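Local coordinates for NAD-dependent epimerase/dehydratase domain-containing protein (Ruegeria pomeroyi DSS-3, PDB 3IUS) that is of unknown function but probably binds nicotinamide adenine dinucleotide on a Rossmann-type fold of the epimerase/dehydratase kind, at residues Ala93-Val98 / Pro142-His147; Thr5-Ser10 / Asp62-Leu67; Leu68-Pro73 / Gly99-Thr104. All blocks are in the same frame, centred on the assembly; numbering follows the deposited sequence. Where two conformers were deposited one is given.

Contact 1: residues Ala93-Val98 / Pro142-His147; sequences AQFRWV and PNLPLH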
loop_
_atom_site.group_PDB
_atom_site.type_symbol
_atom_site.label_atom_id
_atom_site.label_comp_id
_atom_site.label_asym_id
_atom_site.label_seq_id
_atom_site.Cartn_x
_atom_site.Cartn_y
_atom_site.Cartn_z
ATOM N N ALA A 93 22.128 -9.387 8.908
ATOM C CA ALA A 93 23.258 -8.743 8.248
ATOM C C ALA A 93 23.415 -9.093 6.765
ATOM O O ALA A 93 24.157 -8.424 6.046
ATOM C CB ALA A 93 24.551 -9.039 9.006
ATOM N N GLN A 94 22.717 -10.121 6.293
ATOM C CA GLN A 94 22.883 -10.502 4.896
ATOM C C GLN A 94 21.955 -9.716 3.974
ATOM O O GLN A 94 22.158 -9.690 2.762
ATOM C CB GLN A 94 22.731 -12.012 4.703
ATOM C CG GLN A 94 21.336 -12.544 4.911
ATOM C CD GLN A 94 21.328 -14.042 5.124
ATOM O OE1 GLN A 94 20.471 -14.746 4.599
ATOM N NE2 GLN A 94 22.293 -14.540 5.899
ATOM N N PHE A 95 20.960 -9.050 4.549
ATOM C CA PHE A 95 20.052 -8.242 3.750
ATOM C C PHE A 95 20.609 -6.846 3.542
ATOM O O PHE A 95 21.285 -6.297 4.411
ATOM C CB PHE A 95 18.674 -8.145 4.414
ATOM C CG PHE A 95 18.062 -9.478 4.736
ATOM C CD1 PHE A 95 17.687 -10.346 3.721
ATOM C CD2 PHE A 95 17.858 -9.860 6.051
ATOM C CE1 PHE A 95 17.122 -11.579 4.014
ATOM C CE2 PHE A 95 17.294 -11.089 6.353
ATOM C CZ PHE A 95 16.925 -11.950 5.332
ATOM N N ARG A 96 20.330 -6.274 2.380
ATOM C CA ARG A 96 20.689 -4.889 2.113
ATOM C C ARG A 96 19.500 -3.983 2.395
ATOM O O ARG A 96 19.653 -2.790 2.645
ATOM C CB ARG A 96 21.143 -4.715 0.662
ATOM C CG ARG A 96 21.254 -3.262 0.226
ATOM C CD ARG A 96 21.781 -3.134 -1.192
ATOM N NE ARG A 96 21.763 -1.752 -1.659
ATOM C CZ ARG A 96 22.624 -0.821 -1.266
ATOM N NH1 ARG A 96 23.570 -1.120 -0.388
ATOM N NH2 ARG A 96 22.536 0.413 -1.746
ATOM N N TRP A 97 18.307 -4.562 2.366
ATOM C CA TRP A 97 17.107 -3.758 2.449
ATOM C C TRP A 97 15.915 -4.637 2.780
ATOM O O TRP A 97 15.771 -5.727 2.233
ATOM C CB TRP A 97 16.905 -3.066 1.106
ATOM C CG TRP A 97 15.705 -2.178 0.985
ATOM C CD1 TRP A 97 15.658 -0.827 1.188
ATOM C CD2 TRP A 97 14.388 -2.567 0.577
ATOM N NE1 TRP A 97 14.386 -0.356 0.945
ATOM C CE2 TRP A 97 13.588 -1.406 0.574
ATOM C CE3 TRP A 97 13.805 -3.785 0.224
ATOM C CZ2 TRP A 97 12.235 -1.428 0.221
ATOM C CZ3 TRP A 97 12.459 -3.807 -0.118
ATOM C CH2 TRP A 97 11.695 -2.635 -0.119
ATOM N N VAL A 98 15.091 -4.166 3.708
ATOM C CA VAL A 98 13.826 -4.812 4.021
ATOM C C VAL A 98 12.723 -3.766 4.006
ATOM O O VAL A 98 12.852 -2.710 4.618
ATOM C CB VAL A 98 13.863 -5.490 5.403
ATOM C CG1 VAL A 98 12.471 -5.977 5.792
ATOM C CG2 VAL A 98 14.888 -6.632 5.420
ATOM N N PRO A 142 16.932 -6.512 15.694
ATOM C CA PRO A 142 18.248 -5.861 15.715
ATOM C C PRO A 142 18.971 -5.916 14.365
ATOM O O PRO A 142 19.046 -6.980 13.746
ATOM C CB PRO A 142 19.025 -6.672 16.764
ATOM C CG PRO A 142 17.991 -7.358 17.590
ATOM C CD PRO A 142 16.826 -7.608 16.669
ATOM N N ASN A 143 19.484 -4.773 13.917
ATOM C CA ASN A 143 20.354 -4.696 12.743
ATOM C C ASN A 143 19.690 -5.015 11.406
ATOM O O ASN A 143 20.369 -5.209 10.399
ATOM C CB ASN A 143 21.589 -5.576 12.933
ATOM C CG ASN A 143 22.348 -5.246 14.202
ATOM O OD1 ASN A 143 22.524 -6.101 15.068
ATOM N ND2 ASN A 143 22.788 -4.000 14.326
ATOM N N LEU A 144 18.363 -5.070 11.399
ATOM C CA LEU A 144 17.622 -5.246 10.158
ATOM C C LEU A 144 17.524 -3.904 9.427
ATOM O O LEU A 144 17.162 -2.893 10.033
ATOM C CB LEU A 144 16.230 -5.798 10.470
ATOM C CG LEU A 144 15.476 -6.539 9.368
ATOM C CD1 LEU A 144 16.200 -7.822 8.972
ATOM C CD2 LEU A 144 14.069 -6.848 9.841
ATOM N N PRO A 145 17.856 -3.883 8.123
ATOM C CA PRO A 145 17.784 -2.662 7.309
ATOM C C PRO A 145 16.331 -2.354 6.978
ATOM O O PRO A 145 15.961 -2.355 5.806
ATOM C CB PRO A 145 18.521 -3.042 6.018
ATOM C CG PRO A 145 19.059 -4.435 6.231
ATOM C CD PRO A 145 18.268 -5.051 7.327
ATOM N N LEU A 146 15.531 -2.101 8.008
ATOM C CA LEU A 146 14.082 -1.984 7.866
ATOM C C LEU A 146 13.632 -0.619 7.366
ATOM O O LEU A 146 14.158 0.414 7.772
ATOM C CB LEU A 146 13.398 -2.275 9.206
ATOM C CG LEU A 146 11.881 -2.084 9.193
ATOM C CD1 LEU A 146 11.209 -3.187 8.370
ATOM C CD2 LEU A 146 11.333 -2.027 10.604
ATOM N N HIS A 147 12.626 -0.627 6.494
ATOM C CA HIS A 147 12.017 0.590 6.001
ATOM C C HIS A 147 10.539 0.322 6.053
ATOM O O HIS A 147 10.099 -0.744 5.638
ATOM C CB HIS A 147 12.457 0.877 4.563
ATOM C CG HIS A 147 13.945 0.959 4.402
ATOM N ND1 HIS A 147 14.756 -0.155 4.437
ATOM C CD2 HIS A 147 14.768 2.020 4.225
ATOM C CE1 HIS A 147 16.016 0.217 4.288
ATOM N NE2 HIS A 147 16.051 1.530 4.154
#

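Contact 2: residues Thr5-Ser10 / Asp62-Leu67; sequences TGTLLS and DGVTHL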
loop_
_atom_site.group_PDB
_atom_site.type_symbol
_atom_site.label_atom_id
_atom_site.label_comp_id
_atom_site.label_asym_id
_atom_site.label_seq_id
_atom_site.Cartn_x
_atom_site.Cartn_y
_atom_site.Cartn_z
ATOM N N THR A 5 22.397 -5.632 -9.111
ATOM C CA THR A 5 21.040 -6.022 -8.749
ATOM C C THR A 5 21.056 -6.902 -7.505
ATOM O O THR A 5 21.960 -6.799 -6.674
ATOM C CB THR A 5 20.336 -6.771 -9.901
ATOM O OG1 THR A 5 21.058 -7.970 -10.212
ATOM C CG2 THR A 5 20.261 -5.892 -11.143
ATOM N N GLY A 6 20.055 -7.766 -7.373
ATOM C CA GLY A 6 19.999 -8.678 -6.246
ATOM C C GLY A 6 18.861 -9.680 -6.316
ATOM O O GLY A 6 18.271 -9.902 -7.374
ATOM N N THR A 7 18.554 -10.277 -5.169
ATOM C CA THR A 7 17.497 -11.274 -5.058
ATOM C C THR A 7 16.456 -10.841 -4.029
ATOM O O THR A 7 16.754 -10.721 -2.842
ATOM C CB THR A 7 18.073 -12.643 -4.657
ATOM O OG1 THR A 7 18.963 -13.104 -5.680
ATOM C CG2 THR A 7 16.959 -13.665 -4.453
ATOM N N LEU A 8 15.231 -10.622 -4.495
ATOM C CA LEU A 8 14.162 -10.137 -3.644
ATOM C C LEU A 8 13.154 -11.239 -3.338
ATOM O O LEU A 8 12.629 -11.881 -4.247
ATOM C CB LEU A 8 13.444 -8.966 -4.322
ATOM C CG LEU A 8 12.136 -8.491 -3.682
ATOM C CD1 LEU A 8 12.409 -7.672 -2.434
ATOM C CD2 LEU A 8 11.315 -7.685 -4.682
ATOM N N LEU A 9 12.890 -11.448 -2.052
ATOM C CA LEU A 9 11.817 -12.333 -1.614
ATOM C C LEU A 9 10.622 -11.487 -1.175
ATOM O O LEU A 9 10.729 -10.647 -0.282
ATOM C CB LEU A 9 12.292 -13.244 -0.481
ATOM C CG LEU A 9 11.269 -14.186 0.166
ATOM C CD1 LEU A 9 10.516 -14.996 -0.884
ATOM C CD2 LEU A 9 11.952 -15.097 1.168
ATOM N N SER A 10 9.484 -11.712 -1.821
ATOM C CA SER A 10 8.312 -10.879 -1.627
ATOM C C SER A 10 7.184 -11.722 -1.033
ATOM O O SER A 10 6.622 -12.585 -1.711
ATOM C CB SER A 10 7.903 -10.287 -2.980
ATOM O OG SER A 10 6.654 -9.626 -2.936
ATOM N N ASP A 62 18.144 -18.385 1.518
ATOM C CA ASP A 62 19.464 -18.470 0.907
ATOM C C ASP A 62 19.576 -17.577 -0.319
ATOM O O ASP A 62 18.742 -17.640 -1.232
ATOM C CB ASP A 62 19.815 -19.904 0.519
ATOM C CG ASP A 62 21.233 -20.023 -0.011
ATOM O OD1 ASP A 62 22.172 -19.651 0.726
ATOM O OD2 ASP A 62 21.408 -20.473 -1.164
ATOM N N GLY A 63 20.617 -16.753 -0.339
ATOM C CA GLY A 63 20.863 -15.865 -1.460
ATOM C C GLY A 63 19.946 -14.656 -1.541
ATOM O O GLY A 63 20.049 -13.861 -2.476
ATOM N N VAL A 64 19.049 -14.509 -0.569
ATOM C CA VAL A 64 18.126 -13.375 -0.558
ATOM C C VAL A 64 18.801 -12.104 -0.035
ATOM O O VAL A 64 19.381 -12.106 1.058
ATOM C CB VAL A 64 16.875 -13.668 0.294
ATOM C CG1 VAL A 64 16.000 -12.422 0.403
ATOM C CG2 VAL A 64 16.090 -14.835 -0.286
ATOM N N THR A 65 18.723 -11.027 -0.818
ATOM C CA THR A 65 19.351 -9.754 -0.450
ATOM C C THR A 65 18.318 -8.716 -0.019
ATOM O O THR A 65 18.611 -7.799 0.747
ATOM C CB THR A 65 20.201 -9.168 -1.616
ATOM O OG1 THR A 65 19.369 -8.948 -2.765
ATOM C CG2 THR A 65 21.329 -10.111 -1.990
ATOM N N HIS A 66 17.099 -8.866 -0.516
ATOM C CA HIS A 66 16.055 -7.902 -0.244
ATOM C C HIS A 66 14.793 -8.636 0.188
ATOM O O HIS A 66 14.448 -9.671 -0.381
ATOM C CB HIS A 66 15.769 -7.067 -1.494
ATOM C CG HIS A 66 16.903 -6.178 -1.906
ATOM N ND1 HIS A 66 18.095 -6.667 -2.396
ATOM C CD2 HIS A 66 17.019 -4.830 -1.914
ATOM C CE1 HIS A 66 18.901 -5.660 -2.677
ATOM N NE2 HIS A 66 18.275 -4.533 -2.389
ATOM N N LEU A 67 14.123 -8.095 1.203
ATOM C CA LEU A 67 12.831 -8.603 1.666
ATOM C C LEU A 67 11.734 -7.564 1.477
ATOM O O LEU A 67 11.909 -6.397 1.815
ATOM C CB LEU A 67 12.909 -8.963 3.151
ATOM C CG LEU A 67 12.866 -10.416 3.611
ATOM C CD1 LEU A 67 13.648 -11.324 2.679
ATOM C CD2 LEU A 67 13.361 -10.526 5.056
#

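Contact 3: residues Leu68-Pro73 / Gly99-Thr104; sequences LISTAP and GYLSTT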
loop_
_atom_site.group_PDB
_atom_site.type_symbol
_atom_site.label_atom_id
_atom_site.label_comp_id
_atom_site.label_asym_id
_atom_site.label_seq_id
_atom_site.Cartn_x
_atom_site.Cartn_y
_atom_site.Cartn_z
ATOM N N LEU A 68 10.599 -7.992 0.937
ATOM C CA LEU A 68 9.423 -7.134 0.871
ATOM C C LEU A 68 8.244 -7.856 1.527
ATOM O O LEU A 68 8.056 -9.057 1.325
ATOM C CB LEU A 68 9.097 -6.767 -0.577
ATOM C CG LEU A 68 7.839 -5.913 -0.777
ATOM C CD1 LEU A 68 8.019 -4.517 -0.174
ATOM C CD2 LEU A 68 7.460 -5.817 -2.252
ATOM N N ILE A 69 7.462 -7.130 2.317
ATOM C CA ILE A 69 6.342 -7.721 3.047
ATOM C C ILE A 69 5.032 -7.009 2.747
ATOM O O ILE A 69 4.860 -5.850 3.117
ATOM C CB ILE A 69 6.570 -7.644 4.565
ATOM C CG1 ILE A 69 7.967 -8.156 4.929
ATOM C CG2 ILE A 69 5.468 -8.384 5.315
ATOM C CD1 ILE A 69 8.136 -9.638 4.781
ATOM N N SER A 70 4.112 -7.707 2.084
ATOM C CA SER A 70 2.788 -7.169 1.780
ATOM C C SER A 70 1.712 -7.832 2.637
ATOM O O SER A 70 0.528 -7.525 2.509
ATOM C CB SER A 70 2.441 -7.387 0.298
ATOM O OG SER A 70 3.314 -6.687 -0.569
ATOM N N THR A 71 2.126 -8.746 3.507
ATOM C CA THR A 71 1.184 -9.564 4.268
ATOM C C THR A 71 0.508 -8.773 5.386
ATOM O O THR A 71 1.180 -8.191 6.227
ATOM C CB THR A 71 1.885 -10.793 4.874
ATOM O OG1 THR A 71 2.903 -10.361 5.788
ATOM C CG2 THR A 71 2.525 -11.631 3.780
ATOM N N ALA A 72 -0.824 -8.754 5.388
ATOM C CA ALA A 72 -1.582 -8.043 6.421
ATOM C C ALA A 72 -1.413 -8.683 7.799
ATOM O O ALA A 72 -1.234 -9.890 7.909
ATOM C CB ALA A 72 -3.057 -7.985 6.048
ATOM N N PRO A 73 -1.479 -7.866 8.859
ATOM C CA PRO A 73 -1.343 -8.391 10.222
ATOM C C PRO A 73 -2.652 -8.966 10.742
ATOM O O PRO A 73 -3.710 -8.731 10.156
ATOM C CB PRO A 73 -0.987 -7.140 11.027
ATOM C CG PRO A 73 -1.674 -6.050 10.282
ATOM C CD PRO A 73 -1.421 -6.395 8.844
ATOM N N GLY A 99 11.634 -4.046 3.300
ATOM C CA GLY A 99 10.534 -3.109 3.265
ATOM C C GLY A 99 9.262 -3.720 3.824
ATOM O O GLY A 99 8.824 -4.770 3.359
ATOM N N TYR A 100 8.690 -3.078 4.837
ATOM C CA TYR A 100 7.388 -3.484 5.346
ATOM C C TYR A 100 6.328 -2.530 4.835
ATOM O O TYR A 100 6.409 -1.325 5.065
ATOM C CB TYR A 100 7.357 -3.520 6.878
ATOM C CG TYR A 100 5.978 -3.843 7.414
ATOM C CD1 TYR A 100 5.433 -5.113 7.255
ATOM C CD2 TYR A 100 5.212 -2.877 8.053
ATOM C CE1 TYR A 100 4.168 -5.415 7.720
ATOM C CE2 TYR A 100 3.949 -3.169 8.525
ATOM C CZ TYR A 100 3.432 -4.442 8.360
ATOM O OH TYR A 100 2.174 -4.739 8.821
ATOM N N LEU A 101 5.333 -3.064 4.132
ATOM C CA LEU A 101 4.225 -2.240 3.685
ATOM C C LEU A 101 3.187 -2.107 4.797
ATOM O O LEU A 101 2.587 -3.096 5.234
ATOM C CB LEU A 101 3.600 -2.795 2.404
ATOM C CG LEU A 101 4.542 -2.914 1.196
ATOM C CD1 LEU A 101 3.779 -3.383 -0.041
ATOM C CD2 LEU A 101 5.265 -1.597 0.919
ATOM N N SER A 102 3.001 -0.874 5.259
ATOM C CA SER A 102 2.053 -0.556 6.312
ATOM C C SER A 102 0.937 0.275 5.694
ATOM O O SER A 102 0.772 0.279 4.476
ATOM C CB SER A 102 2.749 0.219 7.440
ATOM O OG SER A 102 1.911 0.346 8.582
ATOM N N THR A 103 0.178 0.981 6.522
ATOM C CA THR A 103 -0.881 1.851 6.017
ATOM C C THR A 103 -0.949 3.142 6.823
ATOM O O THR A 103 -0.290 3.275 7.858
ATOM C CB THR A 103 -2.272 1.177 6.072
ATOM O OG1 THR A 103 -2.701 1.090 7.435
ATOM C CG2 THR A 103 -2.240 -0.218 5.450
ATOM N N THR A 104 -1.754 4.089 6.351
ATOM C CA THR A 104 -1.908 5.362 7.047
ATOM C C THR A 104 -2.909 5.274 8.190
ATOM O O THR A 104 -3.161 6.271 8.871
ATOM C CB THR A 104 -2.331 6.493 6.095
ATOM O OG1 THR A 104 -3.571 6.147 5.463
ATOM C CG2 THR A 104 -1.264 6.740 5.037
HETATM O O HOH W 1 1.794 -7.525 8.847
HETATM O O HOH W 2 1.898 -5.610 4.699
#

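Contact 1: residues Ala93-Val98 / Pro142-His147
H147 gives this contact its polar and stacking part, while V98 and P145 give most of the packing. Its CB packs against V98 O, and the first torsion (chi1 -56°) sets CG beside the backbone N, so that ring and amide turn to one acceptor. CG lies close to W97 NE1, which is itself hydrogen-bonded to S195 OG of helix 185-197. ND1, at 3.2 Å, donates to V98 O, which lies in the plane of the imidazole, while H147 N reaches the same oxygen at 2.8 Å, nearly along its C=O axis. CE1 comes to 3.3 Å from W97 CD1, where the five-membered ring of the indole makes an offset stack with the imidazole, centroids 4.2 Å apart and planes at 24°. At the tip, NE2 bonds to the backbone N of D200.

The strands 97-103 and 146-155 start their parallel pairing here. P145, which has no N-H to give, centres an inverse gamma turn and offers its O to V98 N at 2.9 Å. Its ring lies against the backbone of F95 and R96, and the branched V98 fills the apolar side with L144 and L146.

Since ND1 donates to V98 and NE2 meets the N-H of D200, the imidazole is probably neutral, with its proton on ND1.

Contact 2: residues Thr5-Ser10 / Asp62-Leu67
T7 O is held by two backbone N-H groups in succession: T65 N at 2.8 Å, in the plane of the carbonyl, and H66 N at 3.0 Å, from above that plane. A single acceptor thus serves both residues where 62-67 turns into its strand. T65 returns the grip through its side chain. Its OG1 sits between the backbone N and the carbonyl carbon (chi1 60°), the crowded position, and from there accepts from T7 N at 2.9 Å. The same oxygen lies in the plane of the H66 imidazole, 2.6 Å from H66 ND1, in a short hydrogen bond that helps to fix the rotation of that ring. An alanine in place of T65 would remove the hydroxyl, and would probably leave T7 N without this acceptor and the H66 ring less firmly oriented.

G6 passes close to this hydroxyl, and a side chain there would clash with OG1. Further on, strands 7-11 and 66-69 run parallel, neighbours in the central sheet of a Rossmann-type fold, and L9 N donates to H66 O at 2.9 Å in a nearly straight bond (164°). Side chains then alternate between the faces. L8, with CG anti to its backbone N, crosses H66 at about a right angle and lays CD1 3.5 Å from H66 CB; M196 of helix 185-197 covers both. On the other face the CB of L9 rests against V64 CG1 and L67 CD1, branched apolar groups suited to a buried layer, which F95 extends beyond V64 and L67.

Contact 3: residues Leu68-Pro73 / Gly99-Thr104
Y100 extends its ring with CG anti to the backbone N (chi1 176°), which brings one ring edge alongside I69. There I69 CG2, itself anti to its backbone N, lies near the plane of the phenol, 3.8 Å from Y100 CD1, while CG1 swings to the other side and passes G99 O. The phenol suits this place because its tip is polar: OH donates to a water at 2.8 Å, and that water donates to T71 O, tying the end of the ring to the loop that follows strand 66-69.

L101 takes another course. Its CG stands anti to the carbonyl carbon (chi1 -59°), so CB and CG lie over I69 O and CD1 reaches S70 OG at 3.4 Å. L68, on the face opposite I69 and Y100 and extended with chi1 178°, crosses it obliquely and meets its CG with CD1, over G99, which has no side chain of its own.

Between these two layers of side chains I69 N donates to G99 O at 2.9 Å and L101 N to I69 O at 3.0 Å, each nearly along the C=O axis. The pairing joins the two strands of a beta-alpha-beta unit connected through helix 79-90; W138 of helix 126-140 stacks on Y100, and strands 7-11 and 146-155 continue the sheet beyond each partner.

In the fold
Together the three contacts trace four neighbouring strands of one parallel sheet, in the order 7-11, 66-69, 97-103 and 146-155. Contacts 1 and 2, with centres 11 Å apart, meet where R96 N lies 2.8 Å from T65 O, a probable hydrogen bond. Contact 3 uses strand 66-69 with contact 2 and strand 97-103 with contact 1. L9 O lies 2.9 Å from L68 N, and H147 O 2.8 Å from Y100 N. Contact 3 lies nearer the chain's centre, its own centre about 7 Å away against about 20 Å for the others. There L68 touches the residues of a possible glycine-rich GxGxxA dinucleotide-binding motif, which includes G12 and G14.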